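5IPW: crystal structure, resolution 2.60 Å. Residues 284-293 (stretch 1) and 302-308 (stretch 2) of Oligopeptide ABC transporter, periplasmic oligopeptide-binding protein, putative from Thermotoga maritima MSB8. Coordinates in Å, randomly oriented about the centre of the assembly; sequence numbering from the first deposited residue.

Stretch 1 (284-293) NDEVILLKAI
Stretch 2 302-308: RHIGGLG

Stretch 1 is a helix from Asp285 to Ile293, with regular i to i+4 bonds such as Leu289 N to Asp285 O (3.0 Å). Asn284 caps its start: with phi/psi of -166/168 and chi1 p, it places OD1 2.8 Å from Val287 N and 2.8 Å from Glu286 N, the latter bond weak. Stretch 2 makes a short helical turn through Ile304 and Leu307, in which Gly308 N bonds to Ile304 O at 2.9 Å. In register, Asp285 CA lies 7.3 Å from His303 CA, and Leu289 CA 7.2 Å from Ile304 CA.

No hydrogen bond joins the stretches; side-chain packing buries 314 Å² between them, both sides summed. Leu307 contributes most. Its CA-to-CB bond points toward the helix, and the m,t rotamer (chi1 -60°, chi2 176°) spreads its two methyls: CD2 comes 3.7 Å from Asp285 OD2, while CD1 sits 4.5 Å from Leu289 CB. A branched leucine can thus touch successive turns of the helix. Asp285 (chi1 m) is partly exposed, which suits a charged residue; its CB lies 4.0 Å from Leu307 CD2, while its OD1 is hydrogen-bonded elsewhere in the structure.

Ile288, buried and directed toward stretch 2, covers the next largest area. With chi1 -67° and chi2 167°, its CG2 lies 3.6 Å from Ile304 CD1 and 4.3 Å from His303 CB, and its CD1 3.7 Å from His303 CB, approaching the imidazole obliquely. A beta-branched isoleucine presents a broad apolar surface here.

Ile304 starts sideways, but chi1 -44° and chi2 -50° bring its end nearer the helix. Its CD1 also meets Ala292 CB at 4.2 Å, one turn beyond Ile288, where a small methyl suffices to continue the apolar surface. His303 (chi1 m, chi2 -57°) offers CB to this packing while its NE2 is hydrogen-bonded elsewhere.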

ATOM      1  N   ASN A 284      14.105   3.508  21.199  1.00 58.45           N
ATOM      2  CA  ASN A 284      14.704   4.000  19.946  1.00 58.49           C
ATOM      3  C   ASN A 284      15.045   2.887  18.962  1.00 56.05           C
ATOM      4  O   ASN A 284      15.059   1.712  19.324  1.00 51.50           O
ATOM      5  CB  ASN A 284      15.986   4.792  20.256  1.00 59.13           C
ATOM      6  CG  ASN A 284      17.006   3.969  21.042  1.00 60.37           C
ATOM      7  OD1 ASN A 284      17.587   3.018  20.519  1.00 61.56           O
ATOM      8  ND2 ASN A 284      17.219   4.326  22.304  1.00 59.73           N
ATOM      9  N   ASP A 285      15.358   3.277  17.728  1.00 57.67           N
ATOM     10  CA  ASP A 285      15.802   2.343  16.687  1.00 61.78           C
ATOM     11  C   ASP A 285      16.943   1.431  17.113  1.00 64.74           C
ATOM     12  O   ASP A 285      17.009   0.278  16.676  1.00 70.39           O
ATOM     13  CB  ASP A 285      16.262   3.101  15.440  1.00 64.03           C
ATOM     14  CG  ASP A 285      15.110   3.660  14.632  1.00 67.51           C
ATOM     15  OD1 ASP A 285      13.953   3.216  14.828  1.00 67.62           O
ATOM     16  OD2 ASP A 285      15.374   4.541  13.786  1.00 67.98           O
ATOM     17  N   GLU A 286      17.843   1.949  17.949  1.00 61.38           N
ATOM     18  CA  GLU A 286      19.062   1.232  18.311  1.00 59.31           C
ATOM     19  C   GLU A 286      18.794   0.064  19.251  1.00 54.59           C
ATOM     20  O   GLU A 286      19.438  -0.970  19.144  1.00 56.89           O
ATOM     21  CB  GLU A 286      20.115   2.188  18.906  1.00 62.47           C
ATOM     22  CG  GLU A 286      20.760   3.120  17.881  1.00 62.64           C
ATOM     23  CD  GLU A 286      19.864   4.267  17.442  1.00 66.17           C
ATOM     24  OE1 GLU A 286      19.043   4.747  18.258  1.00 68.62           O
ATOM     25  OE2 GLU A 286      19.986   4.697  16.274  1.00 70.34           O
ATOM     26  N   VAL A 287      17.841   0.211  20.159  1.00 53.35           N
ATOM     27  CA  VAL A 287      17.393  -0.933  20.965  1.00 55.20           C
ATOM     28  C   VAL A 287      16.739  -1.999  20.058  1.00 55.36           C
ATOM     29  O   VAL A 287      16.854  -3.200  20.310  1.00 53.85           O
ATOM     30  CB  VAL A 287      16.399  -0.509  22.067  1.00 55.38           C
ATOM     31  CG1 VAL A 287      15.966  -1.708  22.906  1.00 55.02           C
ATOM     32  CG2 VAL A 287      17.019   0.548  22.969  1.00 55.85           C
ATOM     33  N   ILE A 288      16.066  -1.557  19.001  1.00 54.72           N
ATOM     34  CA  ILE A 288      15.424  -2.472  18.056  1.00 56.19           C
ATOM     35  C   ILE A 288      16.468  -3.329  17.338  1.00 54.94           C
ATOM     36  O   ILE A 288      16.312  -4.545  17.203  1.00 51.97           O
ATOM     37  CB  ILE A 288      14.562  -1.709  17.020  1.00 57.04           C
ATOM     38  CG1 ILE A 288      13.353  -1.066  17.713  1.00 57.23           C
ATOM     39  CG2 ILE A 288      14.086  -2.639  15.909  1.00 57.27           C
ATOM     40  CD1 ILE A 288      12.613  -0.050  16.866  1.00 57.96           C
ATOM     41  N   LEU A 289      17.534  -2.686  16.887  1.00 53.86           N
ATOM     42  CA  LEU A 289      18.543  -3.373  16.107  1.00 52.86           C
ATOM     43  C   LEU A 289      19.324  -4.374  16.956  1.00 52.92           C
ATOM     44  O   LEU A 289      19.635  -5.468  16.498  1.00 51.24           O
ATOM     45  CB  LEU A 289      19.475  -2.360  15.456  1.00 52.39           C
ATOM     46  CG  LEU A 289      20.401  -2.858  14.347  1.00 53.66           C
ATOM     47  CD1 LEU A 289      19.767  -3.924  13.462  1.00 54.95           C
ATOM     48  CD2 LEU A 289      20.848  -1.674  13.503  1.00 53.33           C
ATOM     49  N   LEU A 290      19.614  -4.016  18.198  1.00 53.86           N
ATOM     50  CA  LEU A 290      20.361  -4.911  19.074  1.00 55.19           C
ATOM     51  C   LEU A 290      19.574  -6.157  19.445  1.00 54.99           C
ATOM     52  O   LEU A 290      20.149  -7.228  19.603  1.00 51.98           O
ATOM     53  CB  LEU A 290      20.801  -4.184  20.346  1.00 57.32           C
ATOM     54  CG  LEU A 290      21.901  -3.138  20.148  1.00 58.77           C
ATOM     55  CD1 LEU A 290      22.143  -2.409  21.457  1.00 59.25           C
ATOM     56  CD2 LEU A 290      23.191  -3.767  19.644  1.00 58.53           C
ATOM     57  N   LYS A 291      18.262  -6.010  19.597  1.00 55.35           N
ATOM     58  CA  LYS A 291      17.410  -7.133  19.967  1.00 53.98           C
ATOM     59  C   LYS A 291      17.167  -8.038  18.764  1.00 50.07           C
ATOM     60  O   LYS A 291      17.132  -9.262  18.897  1.00 46.44           O
ATOM     61  CB  LYS A 291      16.096  -6.628  20.548  1.00 56.54           C
ATOM     62  CG  LYS A 291      16.284  -5.843  21.837  1.00 58.77           C
ATOM     63  CD  LYS A 291      14.960  -5.430  22.456  1.00 60.02           C
ATOM     64  CE  LYS A 291      14.561  -6.349  23.601  1.00 62.83           C
ATOM     65  NZ  LYS A 291      15.212  -5.938  24.879  1.00 63.12           N
ATOM     66  N   ALA A 292      17.008  -7.427  17.596  1.00 48.19           N
ATOM     67  CA  ALA A 292      16.934  -8.155  16.337  1.00 49.52           C
ATOM     68  C   ALA A 292      18.162  -9.030  16.149  1.00 52.97           C
ATOM     69  O   ALA A 292      18.067 -10.243  15.972  1.00 56.67           O
ATOM     70  CB  ALA A 292      16.826  -7.177  15.183  1.00 49.64           C
ATOM     71  N   ILE A 293      19.316  -8.382  16.211  1.00 57.45           N
ATOM     72  CA  ILE A 293      20.618  -9.010  16.020  1.00 58.31           C
ATOM     73  C   ILE A 293      20.921 -10.100  17.046  1.00 54.78           C
ATOM     74  O   ILE A 293      21.653 -11.050  16.753  1.00 54.56           O
ATOM     75  CB  ILE A 293      21.699  -7.915  16.056  1.00 64.40           C
ATOM     76  CG1 ILE A 293      21.797  -7.271  14.681  1.00 68.69           C
ATOM     77  CG2 ILE A 293      23.051  -8.451  16.467  1.00 69.17           C
ATOM     78  CD1 ILE A 293      22.565  -5.970  14.694  1.00 73.64           C
ATOM     79  N   ARG A 302       8.545  -4.238  10.674  1.00 53.05           N
ATOM     80  CA  ARG A 302       8.139  -2.850  10.762  1.00 54.48           C
ATOM     81  C   ARG A 302       9.319  -1.876  10.841  1.00 58.06           C
ATOM     82  O   ARG A 302       9.528  -1.067   9.924  1.00 61.95           O
ATOM     83  CB  ARG A 302       7.186  -2.637  11.929  1.00 52.08           C
ATOM     84  CG  ARG A 302       6.596  -1.242  11.942  1.00 51.05           C
ATOM     85  CD  ARG A 302       5.376  -1.172  12.834  1.00 51.35           C
ATOM     86  NE  ARG A 302       4.882   0.195  12.988  1.00 50.98           N
ATOM     87  CZ  ARG A 302       4.244   0.889  12.049  1.00 48.27           C
ATOM     88  NH1 ARG A 302       4.023   0.371  10.854  1.00 48.59           N
ATOM     89  NH2 ARG A 302       3.828   2.122  12.303  1.00 49.08           N
ATOM     90  N   HIS A 303      10.096  -1.934  11.912  1.00 54.55           N
ATOM     91  CA  HIS A 303      11.190  -0.966  12.034  1.00 52.95           C
ATOM     92  C   HIS A 303      12.487  -1.488  11.459  1.00 55.40           C
ATOM     93  O   HIS A 303      13.340  -0.709  11.058  1.00 61.29           O
ATOM     94  CB  HIS A 303      11.324  -0.514  13.468  1.00 49.30           C
ATOM     95  CG  HIS A 303      10.082   0.141  13.967  1.00 47.08           C
ATOM     96  ND1 HIS A 303       9.527   1.235  13.340  1.00 45.06           N
ATOM     97  CD2 HIS A 303       9.251  -0.173  14.987  1.00 45.50           C
ATOM     98  CE1 HIS A 303       8.426   1.591  13.975  1.00 44.90           C
ATOM     99  NE2 HIS A 303       8.235   0.750  14.976  1.00 44.85           N
ATOM    100  N   ILE A 304      12.589  -2.812  11.383  1.00 58.43           N
ATOM    101  CA  ILE A 304      13.696  -3.512  10.732  1.00 57.07           C
ATOM    102  C   ILE A 304      13.855  -3.077   9.264  1.00 59.28           C
ATOM    103  O   ILE A 304      14.974  -2.846   8.802  1.00 57.47           O
ATOM    104  CB  ILE A 304      13.478  -5.052  10.752  1.00 54.76           C
ATOM    105  CG1 ILE A 304      12.978  -5.565  12.112  1.00 51.59           C
ATOM    106  CG2 ILE A 304      14.754  -5.783  10.367  1.00 56.43           C
ATOM    107  CD1 ILE A 304      13.768  -5.088  13.305  1.00 51.77           C
ATOM    108  N   GLY A 305      12.730  -2.971   8.553  1.00 63.41           N
ATOM    109  CA  GLY A 305      12.705  -2.713   7.103  1.00 69.02           C
ATOM    110  C   GLY A 305      13.001  -1.292   6.623  1.00 76.78           C
ATOM    111  O   GLY A 305      13.203  -1.075   5.423  1.00 79.84           O
ATOM    112  N   GLY A 306      12.999  -0.320   7.535  1.00 82.16           N
ATOM    113  CA  GLY A 306      13.475   1.042   7.234  1.00 82.42           C
ATOM    114  C   GLY A 306      14.965   1.188   7.511  1.00 82.19           C
ATOM    115  O   GLY A 306      15.679   1.886   6.790  1.00 77.23           O
ATOM    116  N   LEU A 307      15.419   0.524   8.572  1.00 86.38           N
ATOM    117  CA  LEU A 307      16.833   0.448   8.920  1.00 90.46           C
ATOM    118  C   LEU A 307      17.624  -0.348   7.877  1.00 92.81           C
ATOM    119  O   LEU A 307      18.747   0.024   7.533  1.00 98.87           O
ATOM    120  CB  LEU A 307      17.010  -0.186  10.309  1.00 92.70           C
ATOM    121  CG  LEU A 307      16.352   0.528  11.502  1.00 94.35           C
ATOM    122  CD1 LEU A 307      16.528  -0.282  12.780  1.00 94.78           C
ATOM    123  CD2 LEU A 307      16.895   1.940  11.686  1.00 94.86           C
ATOM    124  N   GLY A 308      17.032  -1.428   7.367  1.00 90.70           N
ATOM    125  CA  GLY A 308      17.660  -2.256   6.330  1.00 92.85           C
ATOM    126  C   GLY A 308      17.918  -1.585   4.981  1.00 96.61           C
ATOM    127  O   GLY A 308      18.651  -2.130   4.145  1.00 93.09           O
TER